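Gene activator AphA (Vibrio cholerae, PDB 1YG2) activates virulence gene expression as a winged helix transcription factor, probably by binding DNA as a dimer. Local coordinates at residues 3-8 with 80-85; 97-102 with 109-114; 30-35 with 151-156. All coordinates share one frame; numbering follows the deposited sequence.

Contact 1. Residues 3-8 with 80-85; sequences LPHVIL and GEWFDQ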
loop_
_atom_site.group_PDB
_atom_site.type_symbol
_atom_site.label_atom_id
_atom_site.label_comp_id
_atom_site.label_asym_id
_atom_site.label_seq_id
_atom_site.Cartn_x
_atom_site.Cartn_y
_atom_site.Cartn_z
ATOM N N LEU A 3 -4.049 -3.125 15.250
ATOM C CA LEU A 3 -4.164 -4.488 15.758
ATOM C C LEU A 3 -5.209 -4.673 16.855
ATOM O O LEU A 3 -6.021 -5.601 16.807
ATOM C CB LEU A 3 -2.807 -4.978 16.262
ATOM C CG LEU A 3 -2.771 -6.381 16.881
ATOM C CD1 LEU A 3 -3.417 -7.390 15.930
ATOM C CD2 LEU A 3 -1.315 -6.771 17.178
ATOM N N PRO A 4 -5.205 -3.792 17.867
ATOM C CA PRO A 4 -6.214 -3.997 18.899
ATOM C C PRO A 4 -7.643 -3.880 18.379
ATOM O O PRO A 4 -8.535 -4.583 18.855
ATOM C CB PRO A 4 -5.854 -2.955 19.966
ATOM C CG PRO A 4 -5.089 -1.897 19.213
ATOM C CD PRO A 4 -4.282 -2.692 18.212
ATOM N N HIS A 5 -7.878 -3.013 17.402
ATOM C CA HIS A 5 -9.239 -2.887 16.882
ATOM C C HIS A 5 -9.603 -4.132 16.082
ATOM O O HIS A 5 -10.756 -4.560 16.056
ATOM C CB HIS A 5 -9.382 -1.638 16.018
ATOM C CG HIS A 5 -8.934 -0.393 16.702
ATOM N ND1 HIS A 5 -7.695 0.176 16.477
ATOM C CD2 HIS A 5 -9.513 0.344 17.680
ATOM C CE1 HIS A 5 -7.530 1.201 17.290
ATOM N NE2 HIS A 5 -8.621 1.325 18.033
ATOM N N VAL A 6 -8.610 -4.714 15.431
ATOM C CA VAL A 6 -8.836 -5.924 14.658
ATOM C C VAL A 6 -9.249 -7.019 15.639
ATOM O O VAL A 6 -10.128 -7.821 15.349
ATOM C CB VAL A 6 -7.562 -6.330 13.898
ATOM C CG1 VAL A 6 -7.739 -7.718 13.267
ATOM C CG2 VAL A 6 -7.262 -5.277 12.820
ATOM N N ILE A 7 -8.628 -7.022 16.816
ATOM C CA ILE A 7 -8.936 -7.998 17.857
ATOM C C ILE A 7 -10.280 -7.677 18.516
ATOM O O ILE A 7 -11.080 -8.579 18.783
ATOM C CB ILE A 7 -7.834 -8.012 18.919
ATOM C CG1 ILE A 7 -6.517 -8.454 18.276
ATOM C CG2 ILE A 7 -8.217 -8.937 20.057
ATOM C CD1 ILE A 7 -5.303 -8.233 19.165
ATOM N N LEU A 8 -10.541 -6.403 18.776
ATOM C CA LEU A 8 -11.813 -6.028 19.386
ATOM C C LEU A 8 -12.986 -6.446 18.500
ATOM O O LEU A 8 -14.046 -6.846 18.990
ATOM C CB LEU A 8 -11.857 -4.517 19.639
ATOM C CG LEU A 8 -10.953 -3.981 20.766
ATOM C CD1 LEU A 8 -11.153 -2.484 20.955
ATOM C CD2 LEU A 8 -11.304 -4.685 22.055
ATOM N N GLY A 80 -15.907 1.620 18.488
ATOM C CA GLY A 80 -16.800 2.562 17.832
ATOM C C GLY A 80 -16.092 3.844 17.431
ATOM O O GLY A 80 -16.311 4.359 16.343
ATOM N N GLU A 81 -15.234 4.347 18.310
ATOM C CA GLU A 81 -14.484 5.574 18.068
ATOM C C GLU A 81 -13.549 5.390 16.883
ATOM O O GLU A 81 -13.394 6.275 16.043
ATOM C CB GLU A 81 -13.683 5.907 19.319
ATOM C CG GLU A 81 -12.888 7.188 19.280
ATOM C CD GLU A 81 -12.159 7.433 20.597
ATOM O OE1 GLU A 81 -12.822 7.387 21.660
ATOM O OE2 GLU A 81 -10.928 7.661 20.576
ATOM N N TRP A 82 -12.918 4.226 16.829
ATOM C CA TRP A 82 -12.006 3.897 15.746
ATOM C C TRP A 82 -12.785 3.905 14.437
ATOM O O TRP A 82 -12.382 4.526 13.453
ATOM C CB TRP A 82 -11.426 2.509 15.991
ATOM C CG TRP A 82 -10.707 1.903 14.835
ATOM C CD1 TRP A 82 -9.518 2.310 14.299
ATOM C CD2 TRP A 82 -11.093 0.729 14.115
ATOM N NE1 TRP A 82 -9.132 1.449 13.292
ATOM C CE2 TRP A 82 -10.081 0.470 13.161
ATOM C CE3 TRP A 82 -12.190 -0.138 14.192
ATOM C CZ2 TRP A 82 -10.142 -0.616 12.280
ATOM C CZ3 TRP A 82 -12.250 -1.219 13.316
ATOM C CH2 TRP A 82 -11.227 -1.450 12.374
ATOM N N PHE A 83 -13.914 3.211 14.462
ATOM C CA PHE A 83 -14.796 3.064 13.317
ATOM C C PHE A 83 -15.287 4.382 12.743
ATOM O O PHE A 83 -15.357 4.539 11.528
ATOM C CB PHE A 83 -16.005 2.218 13.713
ATOM C CG PHE A 83 -16.793 1.698 12.549
ATOM C CD1 PHE A 83 -16.396 0.540 11.892
ATOM C CD2 PHE A 83 -17.921 2.372 12.099
ATOM C CE1 PHE A 83 -17.114 0.051 10.811
ATOM C CE2 PHE A 83 -18.648 1.892 11.015
ATOM C CZ PHE A 83 -18.239 0.727 10.367
ATOM N N ASP A 84 -15.641 5.321 13.613
ATOM C CA ASP A 84 -16.146 6.615 13.168
ATOM C C ASP A 84 -15.073 7.485 12.544
ATOM O O ASP A 84 -15.365 8.292 11.664
ATOM C CB ASP A 84 -16.794 7.378 14.329
ATOM C CG ASP A 84 -18.015 6.671 14.881
ATOM O OD1 ASP A 84 -18.818 6.160 14.072
ATOM O OD2 ASP A 84 -18.181 6.635 16.121
ATOM N N GLN A 85 -13.836 7.332 13.005
ATOM C CA GLN A 85 -12.736 8.119 12.466
ATOM C C GLN A 85 -12.562 7.837 10.983
ATOM O O GLN A 85 -12.622 6.689 10.541
ATOM C CB GLN A 85 -11.427 7.804 13.187
ATOM C CG GLN A 85 -11.408 8.199 14.644
ATOM C CD GLN A 85 -10.042 8.017 15.257
ATOM O OE1 GLN A 85 -9.475 6.923 15.228
ATOM N NE2 GLN A 85 -9.500 9.094 15.815
#
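His5 lays its imidazole over the indole of Trp82, and these two side chains carry the whole contact. The evidence for an offset stack is direct: the His5 ring centroid stands 3.8 Å from that of the Trp82 five-membered ring, with the planes only 6° apart. His5 CG lies 3.4 Å from Trp82 CG, while His5 CD2 slides past the ring to meet Trp82 CB at 3.3 Å. The displacement leaves the benzo half of the indole to His5 CB, which sits 3.5 Å from the centroid of the Trp82 six-membered ring and 14° off its normal, a CH-pi contact over the face. Trp82 extends its ring toward helix 3-13 with CG anti to the backbone N (chi1 167°). Further out, a nitrogen of each ring is tied down: His5 ND1 is hydrogen-bonded to Ser2 N, and Trp82 NE1 to Glu95 OE2 of the second subunit, whose Lys99 also makes a cation-pi contact with the indole. The stack thus bridges two helices of the winged helix domain. Helix 3-13 rests its other side chains on helices 18-25 and 37-49, through Phe25, Glu43 and Met47, while helix 73-84 directly follows strand 69-71 of the two-stranded sheet.

Contact 2. Residues 97-102 with 109-114; sequences SAKLMA and EPYRLQ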
loop_
_atom_site.group_PDB
_atom_site.type_symbol
_atom_site.label_atom_id
_atom_site.label_comp_id
_atom_site.label_asym_id
_atom_site.label_seq_id
_atom_site.Cartn_x
_atom_site.Cartn_y
_atom_site.Cartn_z
ATOM N N SER A 97 8.718 1.983 -7.568
ATOM C CA SER A 97 8.775 3.064 -8.542
ATOM C C SER A 97 10.060 3.844 -8.319
ATOM O O SER A 97 10.746 4.210 -9.272
ATOM C CB SER A 97 7.574 3.994 -8.387
ATOM O OG SER A 97 6.373 3.315 -8.723
ATOM N N ALA A 98 10.379 4.089 -7.053
ATOM C CA ALA A 98 11.591 4.811 -6.704
ATOM C C ALA A 98 12.828 4.091 -7.258
ATOM O O ALA A 98 13.722 4.722 -7.796
ATOM C CB ALA A 98 11.690 4.948 -5.190
ATOM N N LYS A 99 12.871 2.768 -7.132
ATOM C CA LYS A 99 14.002 2.003 -7.648
ATOM C C LYS A 99 13.998 2.052 -9.178
ATOM O O LYS A 99 15.045 2.171 -9.808
ATOM C CB LYS A 99 13.919 0.541 -7.195
ATOM C CG LYS A 99 14.091 0.301 -5.697
ATOM C CD LYS A 99 15.522 0.463 -5.242
ATOM C CE LYS A 99 15.687 0.118 -3.748
ATOM N NZ LYS A 99 15.614 -1.347 -3.462
ATOM N N LEU A 100 12.816 1.950 -9.773
ATOM C CA LEU A 100 12.697 1.978 -11.227
ATOM C C LEU A 100 13.347 3.243 -11.775
ATOM O O LEU A 100 14.138 3.189 -12.709
ATOM C CB LEU A 100 11.226 1.954 -11.642
ATOM C CG LEU A 100 10.763 1.175 -12.879
ATOM C CD1 LEU A 100 9.683 1.995 -13.545
ATOM C CD2 LEU A 100 11.897 0.891 -13.861
ATOM N N MET A 101 13.021 4.388 -11.192
ATOM C CA MET A 101 13.597 5.631 -11.677
ATOM C C MET A 101 15.116 5.654 -11.593
ATOM O O MET A 101 15.774 6.303 -12.396
ATOM C CB MET A 101 13.024 6.827 -10.914
ATOM C CG MET A 101 11.546 7.093 -11.194
ATOM S SD MET A 101 11.119 7.115 -12.967
ATOM C CE MET A 101 12.307 8.265 -13.608
ATOM N N ALA A 102 15.679 4.953 -10.621
ATOM C CA ALA A 102 17.125 4.932 -10.474
ATOM C C ALA A 102 17.747 4.037 -11.530
ATOM O O ALA A 102 18.968 3.976 -11.652
ATOM C CB ALA A 102 17.509 4.444 -9.073
ATOM N N GLU A 109 20.139 -4.547 -13.790
ATOM C CA GLU A 109 20.250 -5.981 -13.523
ATOM C C GLU A 109 19.671 -6.418 -12.178
ATOM O O GLU A 109 18.729 -7.207 -12.131
ATOM C CB GLU A 109 21.719 -6.404 -13.600
ATOM C CG GLU A 109 22.615 -5.376 -14.285
ATOM C CD GLU A 109 24.086 -5.558 -13.946
ATOM O OE1 GLU A 109 24.444 -5.468 -12.749
ATOM O OE2 GLU A 109 24.884 -5.791 -14.879
ATOM N N PRO A 110 20.233 -5.913 -11.063
ATOM C CA PRO A 110 19.749 -6.276 -9.727
ATOM C C PRO A 110 18.254 -6.047 -9.565
ATOM O O PRO A 110 17.547 -6.888 -9.021
ATOM C CB PRO A 110 20.556 -5.363 -8.801
ATOM C CG PRO A 110 21.812 -5.140 -9.553
ATOM C CD PRO A 110 21.316 -4.920 -10.960
ATOM N N TYR A 111 17.783 -4.900 -10.036
ATOM C CA TYR A 111 16.375 -4.563 -9.919
ATOM C C TYR A 111 15.486 -5.538 -10.680
ATOM O O TYR A 111 14.533 -6.085 -10.127
ATOM C CB TYR A 111 16.118 -3.143 -10.431
ATOM C CG TYR A 111 14.700 -2.688 -10.181
ATOM C CD1 TYR A 111 14.186 -2.646 -8.887
ATOM C CD2 TYR A 111 13.858 -2.338 -11.235
ATOM C CE1 TYR A 111 12.873 -2.271 -8.645
ATOM C CE2 TYR A 111 12.542 -1.960 -11.005
ATOM C CZ TYR A 111 12.056 -1.930 -9.708
ATOM O OH TYR A 111 10.757 -1.558 -9.465
ATOM N N ARG A 112 15.810 -5.742 -11.952
ATOM C CA ARG A 112 15.055 -6.636 -12.818
ATOM C C ARG A 112 14.865 -8.016 -12.208
ATOM O O ARG A 112 13.807 -8.624 -12.352
ATOM C CB ARG A 112 15.760 -6.771 -14.163
ATOM C CG ARG A 112 14.938 -7.468 -15.214
ATOM C CD ARG A 112 15.582 -7.357 -16.589
ATOM N NE ARG A 112 14.640 -7.726 -17.641
ATOM C CZ ARG A 112 14.062 -8.920 -17.741
ATOM N NH1 ARG A 112 14.336 -9.870 -16.854
ATOM N NH2 ARG A 112 13.192 -9.158 -18.713
ATOM N N LEU A 113 15.891 -8.506 -11.523
ATOM C CA LEU A 113 15.832 -9.819 -10.904
ATOM C C LEU A 113 14.987 -9.797 -9.638
ATOM O O LEU A 113 14.254 -10.742 -9.353
ATOM C CB LEU A 113 17.245 -10.305 -10.583
ATOM C CG LEU A 113 18.189 -10.379 -11.784
ATOM C CD1 LEU A 113 19.577 -10.778 -11.304
ATOM C CD2 LEU A 113 17.661 -11.377 -12.812
ATOM N N GLN A 114 15.090 -8.715 -8.878
ATOM C CA GLN A 114 14.314 -8.589 -7.653
ATOM C C GLN A 114 12.834 -8.411 -7.990
ATOM O O GLN A 114 11.959 -8.822 -7.232
ATOM C CB GLN A 114 14.818 -7.401 -6.828
ATOM C CG GLN A 114 16.230 -7.597 -6.275
ATOM C CD GLN A 114 16.781 -6.359 -5.581
ATOM O OE1 GLN A 114 16.170 -5.820 -4.655
ATOM N NE2 GLN A 114 17.951 -5.907 -6.025
#
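Tyr111 sets its phenol ring against the Lys99-Leu100 step of the facing helix, so that one ring face looks onto backbone. Leu100 N stands 3.9 Å above the ring plane, displaced toward the rim, and the carbonyl carbon of Lys99 lies over the same face. The two ortho-to-hydroxyl carbons have different partners: Tyr111 CE1 meets Lys99 CB at 3.3 Å, whereas Tyr111 CE2 meets Leu100 CG at 4.1 Å. Both side chains run at a slant to the ring. Tyr111 swings its ring out on a chi1 of -173°, trans to the backbone nitrogen, and OH makes a weak hydrogen bond with Phe96 O, one turn earlier on the helix it faces. The pairing therefore joins the two arms of a helical hairpin in the C-terminal region, where helix 95-101 doubles back through a short loop into the long helix 108-136; Leu100 also touches Val171 of helix 145-177. Lys99 gives only the root of its chain to Tyr111. A bend at chi2 (-74°) turns the rest away, and its NZ is hydrogen-bonded to Gln85 O of the second subunit.

Contact 3. Residues 30-35 with 151-156; sequences GYFWKA and RLTLRR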
loop_
_atom_site.group_PDB
_atom_site.type_symbol
_atom_site.label_atom_id
_atom_site.label_comp_id
_atom_site.label_asym_id
_atom_site.label_seq_id
_atom_site.Cartn_x
_atom_site.Cartn_y
_atom_site.Cartn_z
ATOM N N GLY A 30 -6.114 -13.122 8.186
ATOM C CA GLY A 30 -4.857 -13.058 7.470
ATOM C C GLY A 30 -5.027 -12.536 6.047
ATOM O O GLY A 30 -4.039 -12.278 5.359
ATOM N N TYR A 31 -6.265 -12.378 5.588
ATOM C CA TYR A 31 -6.490 -11.863 4.235
ATOM C C TYR A 31 -6.200 -10.372 4.184
ATOM O O TYR A 31 -5.953 -9.826 3.120
ATOM C CB TYR A 31 -7.948 -12.064 3.791
ATOM C CG TYR A 31 -8.431 -13.492 3.764
ATOM C CD1 TYR A 31 -9.782 -13.783 3.941
ATOM C CD2 TYR A 31 -7.544 -14.557 3.578
ATOM C CE1 TYR A 31 -10.247 -15.099 3.944
ATOM C CE2 TYR A 31 -7.999 -15.886 3.579
ATOM C CZ TYR A 31 -9.350 -16.144 3.766
ATOM O OH TYR A 31 -9.809 -17.438 3.810
ATOM N N PHE A 32 -6.222 -9.711 5.335
ATOM C CA PHE A 32 -6.013 -8.269 5.353
ATOM C C PHE A 32 -5.151 -7.749 6.494
ATOM O O PHE A 32 -4.765 -6.583 6.504
ATOM C CB PHE A 32 -7.378 -7.576 5.389
ATOM C CG PHE A 32 -8.126 -7.793 6.672
ATOM C CD1 PHE A 32 -7.958 -6.925 7.747
ATOM C CD2 PHE A 32 -8.973 -8.881 6.822
ATOM C CE1 PHE A 32 -8.622 -7.139 8.959
ATOM C CE2 PHE A 32 -9.640 -9.109 8.025
ATOM C CZ PHE A 32 -9.463 -8.233 9.096
ATOM N N TRP A 33 -4.857 -8.596 7.468
ATOM C CA TRP A 33 -4.022 -8.138 8.561
ATOM C C TRP A 33 -3.056 -9.228 9.006
ATOM O O TRP A 33 -3.455 -10.272 9.512
ATOM C CB TRP A 33 -4.884 -7.667 9.736
ATOM C CG TRP A 33 -4.144 -6.762 10.644
ATOM C CD1 TRP A 33 -3.240 -7.116 11.602
ATOM C CD2 TRP A 33 -4.163 -5.338 10.618
ATOM N NE1 TRP A 33 -2.690 -5.996 12.175
ATOM C CE2 TRP A 33 -3.242 -4.884 11.585
ATOM C CE3 TRP A 33 -4.870 -4.388 9.865
ATOM C CZ2 TRP A 33 -3.007 -3.529 11.827
ATOM C CZ3 TRP A 33 -4.639 -3.037 10.102
ATOM C CH2 TRP A 33 -3.714 -2.622 11.075
ATOM N N LYS A 34 -1.773 -8.957 8.816
ATOM C CA LYS A 34 -0.726 -9.895 9.166
ATOM C C LYS A 34 -0.168 -9.633 10.564
ATOM O O LYS A 34 0.373 -8.562 10.833
ATOM C CB LYS A 34 0.390 -9.794 8.121
ATOM C CG LYS A 34 1.463 -10.862 8.200
ATOM C CD LYS A 34 2.675 -10.399 8.988
ATOM C CE LYS A 34 3.863 -11.320 8.716
ATOM N NZ LYS A 34 4.195 -11.357 7.256
ATOM N N ALA A 35 -0.316 -10.611 11.451
ATOM C CA ALA A 35 0.197 -10.505 12.818
ATOM C C ALA A 35 0.497 -11.908 13.342
ATOM O O ALA A 35 -0.251 -12.841 13.070
ATOM C CB ALA A 35 -0.829 -9.813 13.727
ATOM N N ARG A 151 -15.130 -12.665 2.328
ATOM C CA ARG A 151 -14.956 -12.780 0.894
ATOM C C ARG A 151 -14.433 -11.470 0.325
ATOM O O ARG A 151 -13.500 -11.454 -0.473
ATOM C CB ARG A 151 -16.292 -13.141 0.224
ATOM C CG ARG A 151 -16.211 -13.175 -1.302
ATOM C CD ARG A 151 -17.532 -13.556 -1.964
ATOM N NE ARG A 151 -17.471 -13.342 -3.412
ATOM C CZ ARG A 151 -17.748 -12.190 -4.009
ATOM N NH1 ARG A 151 -18.123 -11.141 -3.285
ATOM N NH2 ARG A 151 -17.617 -12.075 -5.326
ATOM N N LEU A 152 -15.027 -10.361 0.742
ATOM C CA LEU A 152 -14.584 -9.066 0.239
ATOM C C LEU A 152 -13.139 -8.740 0.643
ATOM O O LEU A 152 -12.380 -8.209 -0.165
ATOM C CB LEU A 152 -15.548 -7.972 0.711
ATOM C CG LEU A 152 -16.933 -8.016 0.048
ATOM C CD1 LEU A 152 -17.891 -7.088 0.780
ATOM C CD2 LEU A 152 -16.815 -7.622 -1.424
ATOM N N THR A 153 -12.744 -9.058 1.875
ATOM C CA THR A 153 -11.372 -8.774 2.277
ATOM C C THR A 153 -10.429 -9.635 1.447
ATOM O O THR A 153 -9.347 -9.190 1.070
ATOM C CB THR A 153 -11.125 -9.054 3.764
ATOM O OG1 THR A 153 -11.360 -10.436 4.032
ATOM C CG2 THR A 153 -12.032 -8.181 4.624
ATOM N N LEU A 154 -10.844 -10.867 1.161
ATOM C CA LEU A 154 -10.021 -11.755 0.343
ATOM C C LEU A 154 -9.893 -11.137 -1.053
ATOM O O LEU A 154 -8.801 -11.056 -1.618
ATOM C CB LEU A 154 -10.664 -13.155 0.230
ATOM C CG LEU A 154 -9.992 -14.133 -0.748
ATOM C CD1 LEU A 154 -8.549 -14.328 -0.355
ATOM C CD2 LEU A 154 -10.706 -15.472 -0.746
ATOM N N ARG A 155 -11.017 -10.680 -1.596
ATOM C CA ARG A 155 -11.036 -10.086 -2.930
ATOM C C ARG A 155 -10.111 -8.878 -3.074
ATOM O O ARG A 155 -9.618 -8.599 -4.168
ATOM C CB ARG A 155 -12.461 -9.660 -3.303
ATOM C CG ARG A 155 -13.510 -10.759 -3.203
ATOM C CD ARG A 155 -13.760 -11.413 -4.526
ATOM N NE ARG A 155 -13.967 -10.414 -5.570
ATOM C CZ ARG A 155 -13.622 -10.612 -6.835
ATOM N NH1 ARG A 155 -13.073 -11.773 -7.183
ATOM N NH2 ARG A 155 -13.781 -9.651 -7.737
ATOM N N ARG A 156 -9.868 -8.152 -1.986
ATOM C CA ARG A 156 -9.005 -6.974 -2.079
ATOM C C ARG A 156 -7.568 -7.336 -2.449
ATOM O O ARG A 156 -6.972 -6.708 -3.323
ATOM C CB ARG A 156 -9.006 -6.187 -0.766
ATOM C CG ARG A 156 -8.498 -4.764 -0.939
ATOM C CD ARG A 156 -7.804 -4.236 0.301
ATOM N NE ARG A 156 -6.412 -3.919 -0.003
ATOM C CZ ARG A 156 -5.378 -4.685 0.324
ATOM N NH1 ARG A 156 -5.574 -5.819 0.985
ATOM N NH2 ARG A 156 -4.151 -4.337 -0.041
HETATM O O HOH W 1 -7.878 -7.217 2.200
#
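Tyr31 and Leu154 bring their backbones to within 5.3 Å between CA atoms, and the tight part of the contact is built around this approach. Leu154 covers one face of the Tyr31 ring: its CD1 lies 4.2 Å from the ring centroid and 14° off the normal, a CH-pi contact, and Leu154 CB comes to 3.9 Å from Tyr31 CD1. Thr153 takes the edge of the same ring, its OG1 near the ring plane and 3.7 Å from Tyr31 CD1. That oxygen is hydrogen-bonded to Glu150 O within its helix. Thr153 CB also meets Phe32 CD2 at 3.7 Å, so the threonine touches two successive aromatic residues. The meeting joins the PadR-like winged helix domain, through the loop between helices 18-25 and 37-49, to the long C-terminal helix 145-177; Ile132 of helix 108-136 and Tyr137 also pack against both Tyr31 and Leu154. Away from the rings the fit is looser and mediated by water. One water donates to Thr153 O at 2.7 Å and, weakly, to Tyr31 O at 3.4 Å, while accepting from Arg156 NH1 at 3.0 Å, in the plane of the guanidinium group. Tyr31 O has a firmer partner in Asn157 ND2. Arg156 NE forms a long, weak ion pair with Asp94 of the second subunit.

How the contacts relate
The centre of contact 3 lies about 4 Å from the centre of the chain and that of contact 2 about 25 Å, yet both contacts are buried; contact 1, its centre about 15 Å out, is only partly so. All three touch the second subunit. Contacts 1 and 2, about 37 Å apart between centres within one chain, meet across the dimer, where Lys99 of one copy reaches Trp82 of the other. Contacts 1 and 3 adjoin directly, since Val6 CG2 packs 3.8 Å from Trp33 CD2. Aromatic rings serve each differently: ring on ring within the N-terminal domain, ring on helix backbone within the C-terminal region, and ring against aliphatic groups with a bridging water between the two.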